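Local coordinates for succinoglycan biosynthesis protein (Bacillus cereus ATCC 14579, PDB 2QGM), which is of unproven function but is probably an erythromycin esterase-like hydrolase, possibly with a part in succinoglycan biosynthesis, at residues A[41-55]-A[377-389]. Sequence-based numbering, arbitrary orientation.
Sequences IVKSIQSQANPLKTI and TLGKVPYKMFLLD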
ATOM      1  N   ILE A  41      -0.475 -25.629  19.829  1.00 33.91           N
ATOM      2  CA  ILE A  41      -0.065 -24.369  19.223  1.00 32.63           C
ATOM      3  C   ILE A  41      -1.270 -23.460  18.996  1.00 30.67           C
ATOM      4  O   ILE A  41      -1.162 -22.243  19.133  1.00 28.18           O
ATOM      5  CB  ILE A  41       0.691 -24.589  17.884  1.00 34.55           C
ATOM      6  CG1 ILE A  41      -0.207 -25.313  16.882  1.00 37.29           C
ATOM      7  CG2 ILE A  41       1.978 -25.374  18.136  1.00 34.96           C
ATOM      8  CD1 ILE A  41       0.476 -25.598  15.557  1.00 39.03           C
ATOM      9  N   VAL A  42      -2.415 -24.047  18.660  1.00 29.47           N
ATOM     10  CA  VAL A  42      -3.616 -23.250  18.448  1.00 29.40           C
ATOM     11  C   VAL A  42      -4.040 -22.650  19.785  1.00 29.16           C
ATOM     12  O   VAL A  42      -4.604 -21.558  19.835  1.00 28.60           O
ATOM     13  CB  VAL A  42      -4.788 -24.100  17.881  1.00 28.37           C
ATOM     14  CG1 VAL A  42      -6.086 -23.308  17.940  1.00 29.11           C
ATOM     15  CG2 VAL A  42      -4.497 -24.495  16.437  1.00 29.42           C
ATOM     16  N   LYS A  43      -3.751 -23.366  20.867  1.00 28.75           N
ATOM     17  CA  LYS A  43      -4.106 -22.903  22.198  1.00 28.09           C
ATOM     18  C   LYS A  43      -3.215 -21.731  22.617  1.00 26.11           C
ATOM     19  O   LYS A  43      -3.670 -20.798  23.275  1.00 27.97           O
ATOM     20  CB  LYS A  43      -3.969 -24.047  23.209  1.00 30.50           C
ATOM     21  CG  LYS A  43      -4.837 -23.884  24.441  1.00 34.14           C
ATOM     22  CD  LYS A  43      -6.316 -23.917  24.071  1.00 37.64           C
ATOM     23  CE  LYS A  43      -7.204 -23.421  25.208  1.00 37.32           C
ATOM     24  NZ  LYS A  43      -7.096 -24.244  26.451  1.00 41.84           N
ATOM     25  N   SER A  44      -1.949 -21.789  22.219  1.00 24.12           N
ATOM     26  CA  SER A  44      -0.974 -20.758  22.553  1.00 21.97           C
ATOM     27  C   SER A  44      -1.285 -19.444  21.832  1.00 21.53           C
ATOM     28  O   SER A  44      -1.150 -18.365  22.407  1.00 22.32           O
ATOM     29  CB  SER A  44       0.437 -21.241  22.183  1.00 20.49           C
ATOM     30  OG  SER A  44       1.443 -20.373  22.683  1.00 21.35           O
ATOM     31  N   ILE A  45      -1.708 -19.546  20.576  1.00 20.80           N
ATOM     32  CA  ILE A  45      -2.040 -18.364  19.786  1.00 19.72           C
ATOM     33  C   ILE A  45      -3.323 -17.746  20.329  1.00 19.22           C
ATOM     34  O   ILE A  45      -3.411 -16.539  20.536  1.00 19.73           O
ATOM     35  CB  ILE A  45      -2.253 -18.728  18.302  1.00 20.09           C
ATOM     36  CG1 ILE A  45      -1.017 -19.455  17.759  1.00 19.18           C
ATOM     37  CG2 ILE A  45      -2.529 -17.462  17.489  1.00 21.71           C
ATOM     38  CD1 ILE A  45      -1.207 -20.073  16.378  1.00 22.60           C
ATOM     39  N   GLN A  46      -4.323 -18.591  20.553  1.00 19.21           N
ATOM     40  CA  GLN A  46      -5.611 -18.153  21.086  1.00 22.07           C
ATOM     41  C   GLN A  46      -5.436 -17.354  22.380  1.00 22.21           C
ATOM     42  O   GLN A  46      -6.057 -16.305  22.569  1.00 22.61           O
ATOM     43  CB  GLN A  46      -6.481 -19.376  21.366  1.00 22.89           C
ATOM     44  CG  GLN A  46      -7.799 -19.094  22.069  1.00 24.22           C
ATOM     45  CD  GLN A  46      -8.403 -20.367  22.647  1.00 26.11           C
ATOM     46  OE1 GLN A  46      -8.245 -21.443  22.075  1.00 27.62           O
ATOM     47  NE2 GLN A  46      -9.097 -20.250  23.772  1.00 26.19           N
ATOM     48  N   SER A  47      -4.592 -17.864  23.269  1.00 21.52           N
ATOM     49  CA  SER A  47      -4.343 -17.227  24.554  1.00 22.14           C
ATOM     50  C   SER A  47      -3.627 -15.884  24.443  1.00 21.31           C
ATOM     51  O   SER A  47      -3.769 -15.015  25.300  1.00 19.98           O
ATOM     52  CB  SER A  47      -3.524 -18.164  25.448  1.00 23.80           C
ATOM     53  OG  SER A  47      -3.201 -17.537  26.679  1.00 24.68           O
ATOM     54  N   GLN A  48      -2.860 -15.710  23.378  1.00 20.17           N
ATOM     55  CA  GLN A  48      -2.111 -14.475  23.197  1.00 19.50           C
ATOM     56  C   GLN A  48      -2.711 -13.518  22.173  1.00 19.93           C
ATOM     57  O   GLN A  48      -2.203 -12.411  21.983  1.00 20.97           O
ATOM     58  CB  GLN A  48      -0.668 -14.827  22.836  1.00 18.32           C
ATOM     59  CG  GLN A  48       0.034 -15.605  23.950  1.00 16.31           C
ATOM     60  CD  GLN A  48       1.423 -16.067  23.574  1.00 18.16           C
ATOM     61  OE1 GLN A  48       1.621 -17.209  23.143  1.00 23.58           O
ATOM     62  NE2 GLN A  48       2.397 -15.185  23.734  1.00 14.98           N
ATOM     63  N   ALA A  49      -3.802 -13.934  21.537  1.00 20.05           N
ATOM     64  CA  ALA A  49      -4.463 -13.102  20.533  1.00 19.46           C
ATOM     65  C   ALA A  49      -5.456 -12.122  21.176  1.00 20.53           C
ATOM     66  O   ALA A  49      -5.923 -12.343  22.295  1.00 19.28           O
ATOM     67  CB  ALA A  49      -5.191 -14.002  19.512  1.00 20.20           C
ATOM     68  N   ASN A  50      -5.749 -11.030  20.471  1.00 17.90           N
ATOM     69  CA  ASN A  50      -6.715 -10.037  20.934  1.00 19.67           C
ATOM     70  C   ASN A  50      -7.828 -10.064  19.898  1.00 20.89           C
ATOM     71  O   ASN A  50      -7.662  -9.564  18.782  1.00 18.76           O
ATOM     72  CB  ASN A  50      -6.085  -8.646  20.991  1.00 20.11           C
ATOM     73  CG  ASN A  50      -4.953  -8.568  21.988  1.00 22.19           C
ATOM     74  OD1 ASN A  50      -5.172  -8.617  23.205  1.00 25.06           O
ATOM     75  ND2 ASN A  50      -3.734  -8.458  21.485  1.00 23.20           N
ATOM     76  N   PRO A  51      -8.976 -10.661  20.242  1.00 19.07           N
ATOM     77  CA  PRO A  51     -10.087 -10.737  19.296  1.00 20.24           C
ATOM     78  C   PRO A  51     -10.731  -9.420  18.885  1.00 19.47           C
ATOM     79  O   PRO A  51     -10.827  -8.474  19.670  1.00 19.77           O
ATOM     80  CB  PRO A  51     -11.073 -11.660  20.001  1.00 21.13           C
ATOM     81  CG  PRO A  51     -10.873 -11.306  21.436  1.00 20.16           C
ATOM     82  CD  PRO A  51      -9.358 -11.231  21.548  1.00 21.71           C
ATOM     83  N   LEU A  52     -11.169  -9.377  17.632  1.00 19.93           N
ATOM     84  CA  LEU A  52     -11.840  -8.209  17.086  1.00 19.71           C
ATOM     85  C   LEU A  52     -13.329  -8.548  17.039  1.00 21.14           C
ATOM     86  O   LEU A  52     -13.715  -9.678  16.720  1.00 20.92           O
ATOM     87  CB  LEU A  52     -11.299  -7.903  15.688  1.00 20.77           C
ATOM     88  CG  LEU A  52      -9.801  -7.570  15.666  1.00 18.75           C
ATOM     89  CD1 LEU A  52      -9.355  -7.397  14.230  1.00 21.25           C
ATOM     90  CD2 LEU A  52      -9.523  -6.318  16.483  1.00 21.01           C
ATOM     91  N   LYS A  53     -14.158  -7.568  17.368  1.00 21.43           N
ATOM     92  CA  LYS A  53     -15.596  -7.775  17.419  1.00 22.35           C
ATOM     93  C   LYS A  53     -16.362  -7.500  16.139  1.00 21.48           C
ATOM     94  O   LYS A  53     -17.412  -8.092  15.903  1.00 21.60           O
ATOM     95  CB  LYS A  53     -16.198  -6.916  18.532  1.00 23.10           C
ATOM     96  CG  LYS A  53     -15.987  -5.428  18.308  1.00 28.59           C
ATOM     97  CD  LYS A  53     -16.783  -4.579  19.282  1.00 29.13           C
ATOM     98  CE  LYS A  53     -16.566  -3.097  18.995  1.00 29.61           C
ATOM     99  NZ  LYS A  53     -17.396  -2.191  19.849  1.00 33.07           N
ATOM    100  N   THR A  54     -15.846  -6.600  15.312  1.00 20.18           N
ATOM    101  CA  THR A  54     -16.541  -6.233  14.079  1.00 19.81           C
ATOM    102  C   THR A  54     -15.552  -5.644  13.087  1.00 20.14           C
ATOM    103  O   THR A  54     -14.397  -5.401  13.430  1.00 16.20           O
ATOM    104  CB  THR A  54     -17.607  -5.162  14.376  1.00 19.71           C
ATOM    105  OG1 THR A  54     -18.311  -4.823  13.177  1.00 20.89           O
ATOM    106  CG2 THR A  54     -16.951  -3.901  14.937  1.00 20.86           C
ATOM    107  N   ILE A  55     -16.010  -5.429  11.858  1.00 19.19           N
ATOM    108  CA  ILE A  55     -15.188  -4.822  10.814  1.00 20.73           C
ATOM    109  C   ILE A  55     -15.771  -3.436  10.506  1.00 20.57           C
ATOM    110  O   ILE A  55     -15.170  -2.650   9.775  1.00 20.34           O
ATOM    111  CB  ILE A  55     -15.217  -5.642   9.502  1.00 20.60           C
ATOM    112  CG1 ILE A  55     -16.645  -5.753   8.988  1.00 21.02           C
ATOM    113  CG2 ILE A  55     -14.648  -7.034   9.725  1.00 21.43           C
ATOM    114  CD1 ILE A  55     -16.743  -6.457   7.661  1.00 21.51           C
ATOM    115  N   THR A 377      -3.891 -22.681  10.212  1.00 24.61           N
ATOM    116  CA  THR A 377      -3.703 -22.831  11.651  1.00 24.57           C
ATOM    117  C   THR A 377      -4.428 -21.674  12.338  1.00 24.04           C
ATOM    118  O   THR A 377      -5.052 -21.846  13.382  1.00 24.59           O
ATOM    119  CB  THR A 377      -2.205 -22.798  12.043  1.00 26.03           C
ATOM    120  OG1 THR A 377      -1.523 -23.911  11.448  1.00 28.80           O
ATOM    121  CG2 THR A 377      -2.050 -22.873  13.554  1.00 27.90           C
ATOM    122  N   LEU A 378      -4.351 -20.491  11.736  1.00 24.43           N
ATOM    123  CA  LEU A 378      -5.012 -19.316  12.293  1.00 22.39           C
ATOM    124  C   LEU A 378      -6.526 -19.511  12.277  1.00 21.96           C
ATOM    125  O   LEU A 378      -7.238 -19.008  13.150  1.00 22.59           O
ATOM    126  CB  LEU A 378      -4.642 -18.065  11.487  1.00 22.37           C
ATOM    127  CG  LEU A 378      -3.218 -17.518  11.649  1.00 21.65           C
ATOM    128  CD1 LEU A 378      -2.985 -16.389  10.635  1.00 22.28           C
ATOM    129  CD2 LEU A 378      -3.021 -17.008  13.071  1.00 22.54           C
ATOM    130  N   GLY A 379      -7.008 -20.250  11.278  1.00 20.03           N
ATOM    131  CA  GLY A 379      -8.432 -20.505  11.158  1.00 23.22           C
ATOM    132  C   GLY A 379      -8.955 -21.406  12.261  1.00 23.15           C
ATOM    133  O   GLY A 379     -10.152 -21.411  12.551  1.00 24.33           O
ATOM    134  N   LYS A 380      -8.048 -22.160  12.876  1.00 24.11           N
ATOM    135  CA  LYS A 380      -8.387 -23.085  13.959  1.00 24.53           C
ATOM    136  C   LYS A 380      -8.660 -22.342  15.264  1.00 25.49           C
ATOM    137  O   LYS A 380      -9.439 -22.804  16.100  1.00 24.51           O
ATOM    138  CB  LYS A 380      -7.245 -24.082  14.178  1.00 25.71           C
ATOM    139  CG  LYS A 380      -7.000 -25.020  13.002  1.00 27.78           C
ATOM    140  CD  LYS A 380      -8.146 -25.999  12.796  1.00 29.99           C
ATOM    141  CE  LYS A 380      -7.841 -26.960  11.654  1.00 31.52           C
ATOM    142  NZ  LYS A 380      -8.955 -27.906  11.372  1.00 32.68           N
ATOM    143  N   VAL A 381      -8.006 -21.196  15.433  1.00 23.66           N
ATOM    144  CA  VAL A 381      -8.178 -20.383  16.626  1.00 23.11           C
ATOM    145  C   VAL A 381      -9.652 -20.038  16.778  1.00 21.40           C
ATOM    146  O   VAL A 381     -10.292 -19.597  15.821  1.00 21.41           O
ATOM    147  CB  VAL A 381      -7.366 -19.094  16.512  1.00 21.83           C
ATOM    148  CG1 VAL A 381      -7.607 -18.220  17.728  1.00 22.49           C
ATOM    149  CG2 VAL A 381      -5.890 -19.444  16.375  1.00 21.32           C
ATOM    150  N   PRO A 382     -10.209 -20.227  17.987  1.00 22.58           N
ATOM    151  CA  PRO A 382     -11.624 -19.932  18.221  1.00 22.36           C
ATOM    152  C   PRO A 382     -12.078 -18.477  18.212  1.00 21.65           C
ATOM    153  O   PRO A 382     -12.931 -18.089  19.001  1.00 20.67           O
ATOM    154  CB  PRO A 382     -11.910 -20.643  19.547  1.00 22.95           C
ATOM    155  CG  PRO A 382     -10.630 -20.521  20.274  1.00 23.77           C
ATOM    156  CD  PRO A 382      -9.602 -20.835  19.187  1.00 22.81           C
ATOM    157  N   TYR A 383     -11.498 -17.677  17.323  1.00 21.06           N
ATOM    158  CA  TYR A 383     -11.892 -16.282  17.159  1.00 21.97           C
ATOM    159  C   TYR A 383     -12.071 -16.090  15.663  1.00 20.80           C
ATOM    160  O   TYR A 383     -11.190 -16.461  14.890  1.00 23.27           O
ATOM    161  CB  TYR A 383     -10.814 -15.312  17.637  1.00 20.82           C
ATOM    162  CG  TYR A 383     -10.645 -15.216  19.132  1.00 21.26           C
ATOM    163  CD1 TYR A 383     -11.747 -15.095  19.976  1.00 20.48           C
ATOM    164  CD2 TYR A 383      -9.378 -15.193  19.701  1.00 22.31           C
ATOM    165  CE1 TYR A 383     -11.586 -14.950  21.349  1.00 23.15           C
ATOM    166  CE2 TYR A 383      -9.205 -15.051  21.067  1.00 23.54           C
ATOM    167  CZ  TYR A 383     -10.308 -14.927  21.888  1.00 23.87           C
ATOM    168  OH  TYR A 383     -10.122 -14.777  23.243  1.00 25.15           O
ATOM    169  N   LYS A 384     -13.204 -15.531  15.253  1.00 20.98           N
ATOM    170  CA  LYS A 384     -13.454 -15.297  13.833  1.00 21.95           C
ATOM    171  C   LYS A 384     -12.509 -14.229  13.289  1.00 22.45           C
ATOM    172  O   LYS A 384     -12.125 -14.271  12.125  1.00 21.62           O
ATOM    173  CB  LYS A 384     -14.906 -14.871  13.615  1.00 24.18           C
ATOM    174  CG  LYS A 384     -15.911 -16.012  13.730  1.00 25.41           C
ATOM    175  CD  LYS A 384     -17.319 -15.461  13.872  1.00 28.51           C
ATOM    176  CE  LYS A 384     -18.360 -16.558  13.756  1.00 30.50           C
ATOM    177  NZ  LYS A 384     -18.046 -17.709  14.641  1.00 31.38           N
HETATM  178  N   MSE A 385     -12.140 -13.273  14.138  1.00 22.46           N
HETATM  179  CA  MSE A 385     -11.220 -12.203  13.752  1.00 21.80           C
HETATM  180  C   MSE A 385     -10.379 -11.798  14.948  1.00 20.91           C
HETATM  181  O   MSE A 385     -10.882 -11.710  16.065  1.00 19.55           O
HETATM  182  CB  MSE A 385     -11.983 -10.976  13.274  1.00 23.97           C
HETATM  183  CG  MSE A 385     -12.944 -11.240  12.157  1.00 26.25           C
HETATM  184 SE   MSE A 385     -13.860  -9.617  11.769  1.00 37.57          SE
HETATM  185  CE  MSE A 385     -15.135  -9.616  13.205  1.00 25.69           C
ATOM    186  N   PHE A 386      -9.098 -11.540  14.720  1.00 17.70           N
ATOM    187  CA  PHE A 386      -8.239 -11.152  15.815  1.00 17.28           C
ATOM    188  C   PHE A 386      -6.916 -10.536  15.385  1.00 17.20           C
ATOM    189  O   PHE A 386      -6.498 -10.665  14.230  1.00 16.53           O
ATOM    190  CB  PHE A 386      -7.950 -12.355  16.717  1.00 15.60           C
ATOM    191  CG  PHE A 386      -7.332 -13.523  16.007  1.00 17.80           C
ATOM    192  CD1 PHE A 386      -8.134 -14.452  15.340  1.00 18.48           C
ATOM    193  CD2 PHE A 386      -5.950 -13.716  16.027  1.00 16.33           C
ATOM    194  CE1 PHE A 386      -7.573 -15.561  14.706  1.00 19.95           C
ATOM    195  CE2 PHE A 386      -5.375 -14.821  15.395  1.00 19.00           C
ATOM    196  CZ  PHE A 386      -6.187 -15.748  14.733  1.00 18.86           C
ATOM    197  N   LEU A 387      -6.280  -9.841  16.325  1.00 16.71           N
ATOM    198  CA  LEU A 387      -4.984  -9.226  16.103  1.00 18.86           C
ATOM    199  C   LEU A 387      -3.995 -10.123  16.805  1.00 18.51           C
ATOM    200  O   LEU A 387      -4.313 -10.709  17.840  1.00 18.17           O
ATOM    201  CB  LEU A 387      -4.900  -7.847  16.760  1.00 19.35           C
ATOM    202  CG  LEU A 387      -5.838  -6.754  16.268  1.00 20.39           C
ATOM    203  CD1 LEU A 387      -5.844  -5.602  17.256  1.00 20.99           C
ATOM    204  CD2 LEU A 387      -5.382  -6.295  14.904  1.00 19.00           C
ATOM    205  N   LEU A 388      -2.796 -10.227  16.251  1.00 18.63           N
ATOM    206  CA  LEU A 388      -1.754 -11.037  16.858  1.00 19.07           C
ATOM    207  C   LEU A 388      -0.429 -10.291  16.720  1.00 19.46           C
ATOM    208  O   LEU A 388       0.007 -10.006  15.607  1.00 19.05           O
ATOM    209  CB  LEU A 388      -1.670 -12.402  16.165  1.00 20.91           C
ATOM    210  CG  LEU A 388      -0.739 -13.399  16.849  1.00 21.54           C
ATOM    211  CD1 LEU A 388      -1.310 -13.687  18.229  1.00 21.86           C
ATOM    212  CD2 LEU A 388      -0.601 -14.691  16.039  1.00 23.24           C
ATOM    213  N   ASP A 389       0.195  -9.953  17.848  1.00 18.17           N
ATOM    214  CA  ASP A 389       1.490  -9.254  17.833  1.00 18.89           C
ATOM    215  C   ASP A 389       2.559 -10.344  17.830  1.00 19.43           C
ATOM    216  O   ASP A 389       2.878 -10.911  18.871  1.00 19.31           O
ATOM    217  CB  ASP A 389       1.651  -8.367  19.083  1.00 19.42           C
ATOM    218  CG  ASP A 389       2.908  -7.487  19.034  1.00 21.87           C
ATOM    219  OD1 ASP A 389       3.854  -7.816  18.288  1.00 20.20           O
ATOM    220  OD2 ASP A 389       2.942  -6.468  19.753  1.00 19.28           O
TER
HETATM  221  O   HOH W   1      -1.025 -10.468  20.489  1.00 23.49           O
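T377, near the end of helix 374-380, turns its methyl CG2 to I45 CD1 and V42 CG2. One turn on, K380 CB lies 3.6 Å from V42 CG2, while the amine leads away. The two methyls of V381 part along the helix: V381 CG2 meets I45 CG2 and V42 CG1, whereas V381 CG1, anti to the backbone N (chi1 177°), reaches Q46 CA. The extended side chain of Q46 runs across the P382 ring, its amide beside CG and CD. The Y383 ring receives P51 over one face in a CH-pi contact, P51 CB standing 3.5 Å from the ring centroid and 12° off its normal; Q46 O and A49 CB lie at the ring edge.

From M385 the chain becomes strand 385-389, which 50-51 joins as a short antiparallel outer strand of the mixed, mainly parallel eight-stranded sheet; strand 432-439 flanks 385-389 on its other side. M385 SE (selenomethionine) packs on I55 CG2 at 3.4 Å; M385 O accepts a hydrogen bond from L52 N at 2.8 Å, the donor standing above the carbonyl plane. The F386 ring lies obliquely against A49, F386 CD2 standing 3.6 Å from A49 CB, and also meets the ring of H435, with the planes at about 45°. N50 and L387 form the hydrogen-bonded pair, N50 N to L387 O at 3.0 Å and L387 N to N50 O at 2.8 Å, both nearly straight. The side chains of L387 and L52 cross at about a right angle, with L387 CG against L52 CD2. L388 CD2 then closes on I45 CG2 at 3.7 Å, and beyond it a water links D389 N to Q48 O.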